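Local coordinates for EAL domain protein (Vibrio cholerae serotype O1, PDB 6IJ2) that hydrolyses cyclic dinucleotides such as c-di-GMP and cGAMP as a metal-dependent EAL-family phosphodiesterase, held here with the linear product 5'-pGpG, at residues 28-33 with 44-49. The protein carries 1 engineered substitution. Numbering follows the deposited sequence.
Sequences MAFQPI and YEALVR. With CA (calcium ion), chain J; nucleotides of chain B.
Tyr44 lies across Pro32 in the antiparallel hairpin of strands 27-35 and 41-49, its CE2 3.5 Å from Pro32 CB, and illustrates how a sheet can turn one face mainly to the core and the other to the active site. With CG anti to its carbonyl carbon (chi1 -68°), the phenol ring reaches across the neighbouring strand at Pro32, and its OH bonds to the carbonyl of Pro248. At the far end of this apolar face, Met28, bent at chi2 (-70°), brings SD to 4.0 Å from Ala46 CB and CE to 3.5 Å from Val48 CG2; helix 68-85 packs over this end. Backbone bonds join Ala29 with Leu47 and Gln31 with Glu45, the straightest being Ala29 N to Leu47 O (2.8 Å, 171°).

The face of Ala29 carries the active site of the EAL domain. Ala29 CB sits over one face of the Arg49 guanidinium, whose NH1 and NH2 both grip OP1 of G2 of chain B, while NH2 also bonds Val48 O; Val48 N bonds N7 of the same nucleotide. Extended Glu45 binds calcium through OE2 (2.4 Å), alongside Asn95, Glu128 and Asp158; its OE1 accepts from Gln235 and from a water that also donates to Gln31 OE1 (2.9 Å). Metal, water and amide thus fix the carboxylate's rotation, and the hairpin presents calcium ligand and phosphate-gripping arginine to one dinucleotide.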
ATOM      1  N   MET A  28      -2.587  23.593 -18.314  1.00 38.86           N
ATOM      2  CA  MET A  28      -2.076  22.233 -18.284  1.00 36.57           C
ATOM      3  C   MET A  28      -0.726  22.130 -18.973  1.00 36.12           C
ATOM      4  O   MET A  28      -0.445  22.830 -19.948  1.00 38.84           O
ATOM      5  CB  MET A  28      -3.037  21.248 -18.953  1.00 35.63           C
ATOM      6  CG  MET A  28      -4.339  21.037 -18.225  1.00 35.46           C
ATOM      7  SD  MET A  28      -4.125  20.124 -16.675  1.00 42.03           S
ATOM      8  CE  MET A  28      -5.592  20.719 -15.843  1.00 44.65           C
ATOM      9  N   ALA A  29       0.103  21.241 -18.435  1.00 34.80           N
ATOM     10  CA  ALA A  29       1.244  20.667 -19.123  1.00 33.89           C
ATOM     11  C   ALA A  29       0.904  19.227 -19.483  1.00 31.81           C
ATOM     12  O   ALA A  29      -0.060  18.651 -18.971  1.00 32.34           O
ATOM     13  CB  ALA A  29       2.510  20.723 -18.258  1.00 38.08           C
ATOM     14  N   PHE A  30       1.686  18.655 -20.390  1.00 31.74           N
ATOM     15  CA  PHE A  30       1.444  17.301 -20.871  1.00 29.40           C
ATOM     16  C   PHE A  30       2.757  16.537 -20.889  1.00 28.96           C
ATOM     17  O   PHE A  30       3.789  17.063 -21.316  1.00 32.40           O
ATOM     18  CB  PHE A  30       0.801  17.307 -22.293  1.00 29.60           C
ATOM     19  CG  PHE A  30      -0.548  17.952 -22.330  1.00 30.43           C
ATOM     20  CD1 PHE A  30      -1.689  17.220 -22.031  1.00 36.16           C
ATOM     21  CD2 PHE A  30      -0.675  19.304 -22.613  1.00 32.24           C
ATOM     22  CE1 PHE A  30      -2.946  17.829 -22.045  1.00 30.69           C
ATOM     23  CE2 PHE A  30      -1.919  19.917 -22.626  1.00 38.30           C
ATOM     24  CZ  PHE A  30      -3.058  19.178 -22.342  1.00 34.20           C
ATOM     25  N   GLN A  31       2.718  15.288 -20.426  1.00 28.14           N
ATOM     26  CA  GLN A  31       3.912  14.465 -20.423  1.00 26.66           C
ATOM     27  C   GLN A  31       3.624  13.168 -21.167  1.00 27.17           C
ATOM     28  O   GLN A  31       2.643  12.475 -20.843  1.00 26.47           O
ATOM     29  CB  GLN A  31       4.392  14.157 -18.994  1.00 26.49           C
ATOM     30  CG  GLN A  31       5.697  13.386 -18.997  1.00 30.01           C
ATOM     31  CD  GLN A  31       6.191  13.074 -17.603  1.00 29.10           C
ATOM     32  OE1 GLN A  31       5.392  12.853 -16.695  1.00 34.40           O
ATOM     33  NE2 GLN A  31       7.519  13.057 -17.421  1.00 28.52           N
ATOM     34  N   PRO A  32       4.446  12.794 -22.147  1.00 29.32           N
ATOM     35  CA  PRO A  32       4.130  11.605 -22.954  1.00 25.22           C
ATOM     36  C   PRO A  32       4.350  10.288 -22.216  1.00 29.02           C
ATOM     37  O   PRO A  32       5.225  10.149 -21.354  1.00 27.95           O
ATOM     38  CB  PRO A  32       5.078  11.726 -24.156  1.00 27.80           C
ATOM     39  CG  PRO A  32       6.210  12.543 -23.669  1.00 29.99           C
ATOM     40  CD  PRO A  32       5.621  13.517 -22.663  1.00 34.01           C
ATOM     41  N   ILE A  33       3.503   9.323 -22.562  1.00 26.32           N
ATOM     42  CA  ILE A  33       3.643   7.924 -22.187  1.00 24.45           C
ATOM     43  C   ILE A  33       4.069   7.198 -23.450  1.00 23.07           C
ATOM     44  O   ILE A  33       3.402   7.324 -24.478  1.00 23.95           O
ATOM     45  CB  ILE A  33       2.313   7.368 -21.646  1.00 24.33           C
ATOM     46  CG1 ILE A  33       1.896   8.133 -20.382  1.00 29.87           C
ATOM     47  CG2 ILE A  33       2.402   5.864 -21.374  1.00 23.38           C
ATOM     48  CD1 ILE A  33       0.435   7.896 -19.981  1.00 32.87           C
ATOM     49  N   TYR A  44      -0.650  11.064 -23.380  1.00 29.01           N
ATOM     50  CA  TYR A  44      -0.046  12.097 -22.538  1.00 25.88           C
ATOM     51  C   TYR A  44      -0.838  12.242 -21.252  1.00 25.89           C
ATOM     52  O   TYR A  44      -2.073  12.226 -21.279  1.00 27.67           O
ATOM     53  CB  TYR A  44      -0.024  13.477 -23.236  1.00 28.48           C
ATOM     54  CG  TYR A  44       0.896  13.569 -24.423  1.00 28.57           C
ATOM     55  CD1 TYR A  44       0.513  13.067 -25.663  1.00 27.75           C
ATOM     56  CD2 TYR A  44       2.140  14.171 -24.312  1.00 28.09           C
ATOM     57  CE1 TYR A  44       1.345  13.144 -26.748  1.00 33.08           C
ATOM     58  CE2 TYR A  44       2.986  14.251 -25.396  1.00 28.52           C
ATOM     59  CZ  TYR A  44       2.580  13.740 -26.615  1.00 30.91           C
ATOM     60  OH  TYR A  44       3.413  13.815 -27.709  1.00 33.92           O
ATOM     61  N   GLU A  45      -0.131  12.409 -20.134  1.00 25.79           N
ATOM     62  CA  GLU A  45      -0.769  12.748 -18.875  1.00 26.14           C
ATOM     63  C   GLU A  45      -0.870  14.266 -18.777  1.00 27.92           C
ATOM     64  O   GLU A  45       0.108  14.976 -19.048  1.00 28.27           O
ATOM     65  CB  GLU A  45       0.008  12.179 -17.683  1.00 28.01           C
ATOM     66  CG  GLU A  45      -0.642  12.547 -16.375  1.00 28.89           C
ATOM     67  CD  GLU A  45       0.080  12.026 -15.154  1.00 33.07           C
ATOM     68  OE1 GLU A  45       1.217  11.509 -15.275  1.00 30.33           O
ATOM     69  OE2 GLU A  45      -0.525  12.135 -14.071  1.00 27.88           O
ATOM     70  N   ALA A  46      -2.074  14.759 -18.464  1.00 31.58           N
ATOM     71  CA  ALA A  46      -2.296  16.182 -18.223  1.00 28.67           C
ATOM     72  C   ALA A  46      -1.952  16.527 -16.776  1.00 30.65           C
ATOM     73  O   ALA A  46      -2.396  15.849 -15.840  1.00 29.85           O
ATOM     74  CB  ALA A  46      -3.749  16.562 -18.525  1.00 29.48           C
ATOM     75  N   LEU A  47      -1.185  17.604 -16.591  1.00 32.66           N
ATOM     76  CA  LEU A  47      -0.675  17.994 -15.279  1.00 35.03           C
ATOM     77  C   LEU A  47      -0.921  19.478 -15.072  1.00 33.47           C
ATOM     78  O   LEU A  47      -0.570  20.289 -15.931  1.00 34.17           O
ATOM     79  CB  LEU A  47       0.815  17.703 -15.162  1.00 30.99           C
ATOM     80  CG  LEU A  47       1.185  16.224 -15.295  1.00 37.18           C
ATOM     81  CD1 LEU A  47       2.651  16.120 -15.624  1.00 30.15           C
ATOM     82  CD2 LEU A  47       0.873  15.483 -13.994  1.00 35.80           C
ATOM     83  N   VAL A  48      -1.502  19.826 -13.929  1.00 34.68           N
ATOM     84  CA  VAL A  48      -1.895  21.208 -13.673  1.00 37.54           C
ATOM     85  C   VAL A  48      -0.666  22.107 -13.546  1.00 38.19           C
ATOM     86  O   VAL A  48       0.366  21.719 -12.982  1.00 37.92           O
ATOM     87  CB  VAL A  48      -2.774  21.247 -12.410  1.00 52.38           C
ATOM     88  CG1 VAL A  48      -2.210  22.190 -11.370  1.00 63.78           C
ATOM     89  CG2 VAL A  48      -4.192  21.624 -12.765  1.00 55.14           C
ATOM     90  N   ARG A  49      -0.776  23.328 -14.074  1.00 39.85           N
ATOM     91  CA  ARG A  49       0.272  24.335 -13.995  1.00 41.59           C
ATOM     92  C   ARG A  49      -0.384  25.696 -13.850  1.00 44.15           C
ATOM     93  O   ARG A  49      -1.523  25.895 -14.276  1.00 44.35           O
ATOM     94  CB  ARG A  49       1.167  24.359 -15.248  1.00 40.99           C
ATOM     95  CG  ARG A  49       2.007  23.112 -15.471  1.00 38.85           C
ATOM     96  CD  ARG A  49       3.041  22.943 -14.365  1.00 39.34           C
ATOM     97  NE  ARG A  49       3.886  21.781 -14.606  1.00 37.54           N
ATOM     98  CZ  ARG A  49       3.619  20.566 -14.139  1.00 43.00           C
ATOM     99  NH1 ARG A  49       4.429  19.547 -14.403  1.00 39.35           N
ATOM    100  NH2 ARG A  49       2.533  20.369 -13.415  1.00 37.85           N
TER
HETATM  101 CA    CA J 602      -0.790  10.624 -12.215  1.00 26.47          CA
ATOM    102  P     G B   2       3.764  17.577 -11.026  1.00 48.41           P
ATOM    103  OP1   G B   2       3.351  17.781 -12.372  1.00 47.10           O
ATOM    104  OP2   G B   2       4.430  18.623 -10.322  1.00 50.86           O
ATOM    105  O5'   G B   2       2.536  17.127 -10.147  1.00 48.70           O
ATOM    106  C5'   G B   2       2.582  17.142  -8.726  1.00 50.75           C
ATOM    107  C4'   G B   2       1.358  16.469  -8.172  1.00 51.06           C
ATOM    108  O4'   G B   2       0.183  17.155  -8.647  1.00 51.26           O
ATOM    109  C3'   G B   2       1.176  15.003  -8.565  1.00 49.23           C
ATOM    110  O3'   G B   2       0.760  14.206  -7.473  1.00 50.68           O
ATOM    111  C2'   G B   2       0.038  15.049  -9.572  1.00 48.04           C
ATOM    112  O2'   G B   2      -0.766  13.902  -9.641  1.00 47.48           O
ATOM    113  C1'   G B   2      -0.774  16.224  -9.045  1.00 49.99           C
ATOM    114  N9    G B   2      -1.565  16.810 -10.111  1.00 49.39           N
ATOM    115  C8    G B   2      -1.101  17.391 -11.261  1.00 48.27           C
ATOM    116  N7    G B   2      -2.054  17.764 -12.066  1.00 48.33           N
ATOM    117  C5    G B   2      -3.214  17.383 -11.418  1.00 49.50           C
ATOM    118  C6    G B   2      -4.567  17.522 -11.803  1.00 50.50           C
ATOM    119  O6    G B   2      -5.023  18.004 -12.833  1.00 50.98           O
ATOM    120  N1    G B   2      -5.427  17.011 -10.846  1.00 52.14           N
ATOM    121  C2    G B   2      -5.035  16.428  -9.672  1.00 54.68           C
ATOM    122  N2    G B   2      -6.014  15.985  -8.883  1.00 58.08           N
ATOM    123  N3    G B   2      -3.779  16.306  -9.293  1.00 51.86           N
ATOM    124  C4    G B   2      -2.927  16.799 -10.206  1.00 50.21           C
ATOM    125  OP3   G B   1       2.105  10.043 -10.072  1.00 44.09           O
ATOM    126  P     G B   1       1.691  11.392  -9.788  1.00 45.15           P
ATOM    127  OP1   G B   1       0.666  11.820 -10.690  1.00 44.57           O
ATOM    128  OP2   G B   1       1.396  11.416  -8.394  1.00 47.43           O
ATOM    129  O5'   G B   1       3.014  12.213 -10.008  1.00 45.04           O
ATOM    130  C5'   G B   1       3.211  13.021 -11.163  1.00 44.08           C
ATOM    131  C4'   G B   1       4.392  13.937 -10.952  1.00 45.19           C
ATOM    132  O4'   G B   1       5.605  13.242 -11.299  1.00 45.46           O
ATOM    133  C3'   G B   1       4.405  15.232 -11.773  1.00 45.65           C
ATOM    134  O3'   G B   1       4.696  16.378 -10.999  1.00 47.42           O
ATOM    135  C2'   G B   1       5.547  15.009 -12.754  1.00 44.70           C
ATOM    136  O2'   G B   1       6.266  16.149 -13.125  1.00 56.29           O
ATOM    137  C1'   G B   1       6.473  14.123 -11.939  1.00 45.20           C
ATOM    138  N9    G B   1       7.390  13.349 -12.762  1.00 45.30           N
ATOM    139  C8    G B   1       7.140  12.818 -14.002  1.00 42.91           C
ATOM    140  N7    G B   1       8.154  12.164 -14.491  1.00 42.87           N
ATOM    141  C5    G B   1       9.127  12.260 -13.511  1.00 44.39           C
ATOM    142  C6    G B   1      10.445  11.739 -13.471  1.00 45.38           C
ATOM    143  O6    G B   1      11.032  11.084 -14.321  1.00 44.99           O
ATOM    144  N1    G B   1      11.095  12.080 -12.294  1.00 47.41           N
ATOM    145  C2    G B   1      10.542  12.817 -11.281  1.00 48.98           C
ATOM    146  N2    G B   1      11.318  13.023 -10.221  1.00 50.93           N
ATOM    147  N3    G B   1       9.312  13.294 -11.298  1.00 47.49           N
ATOM    148  C4    G B   1       8.665  12.979 -12.434  1.00 45.43           C
TER
HETATM  149  O   HOH W   1       3.617  12.544 -14.426  1.00 37.79           O
HETATM  150  O   HOH W   2       1.277   9.963 -13.032  1.00 27.32           O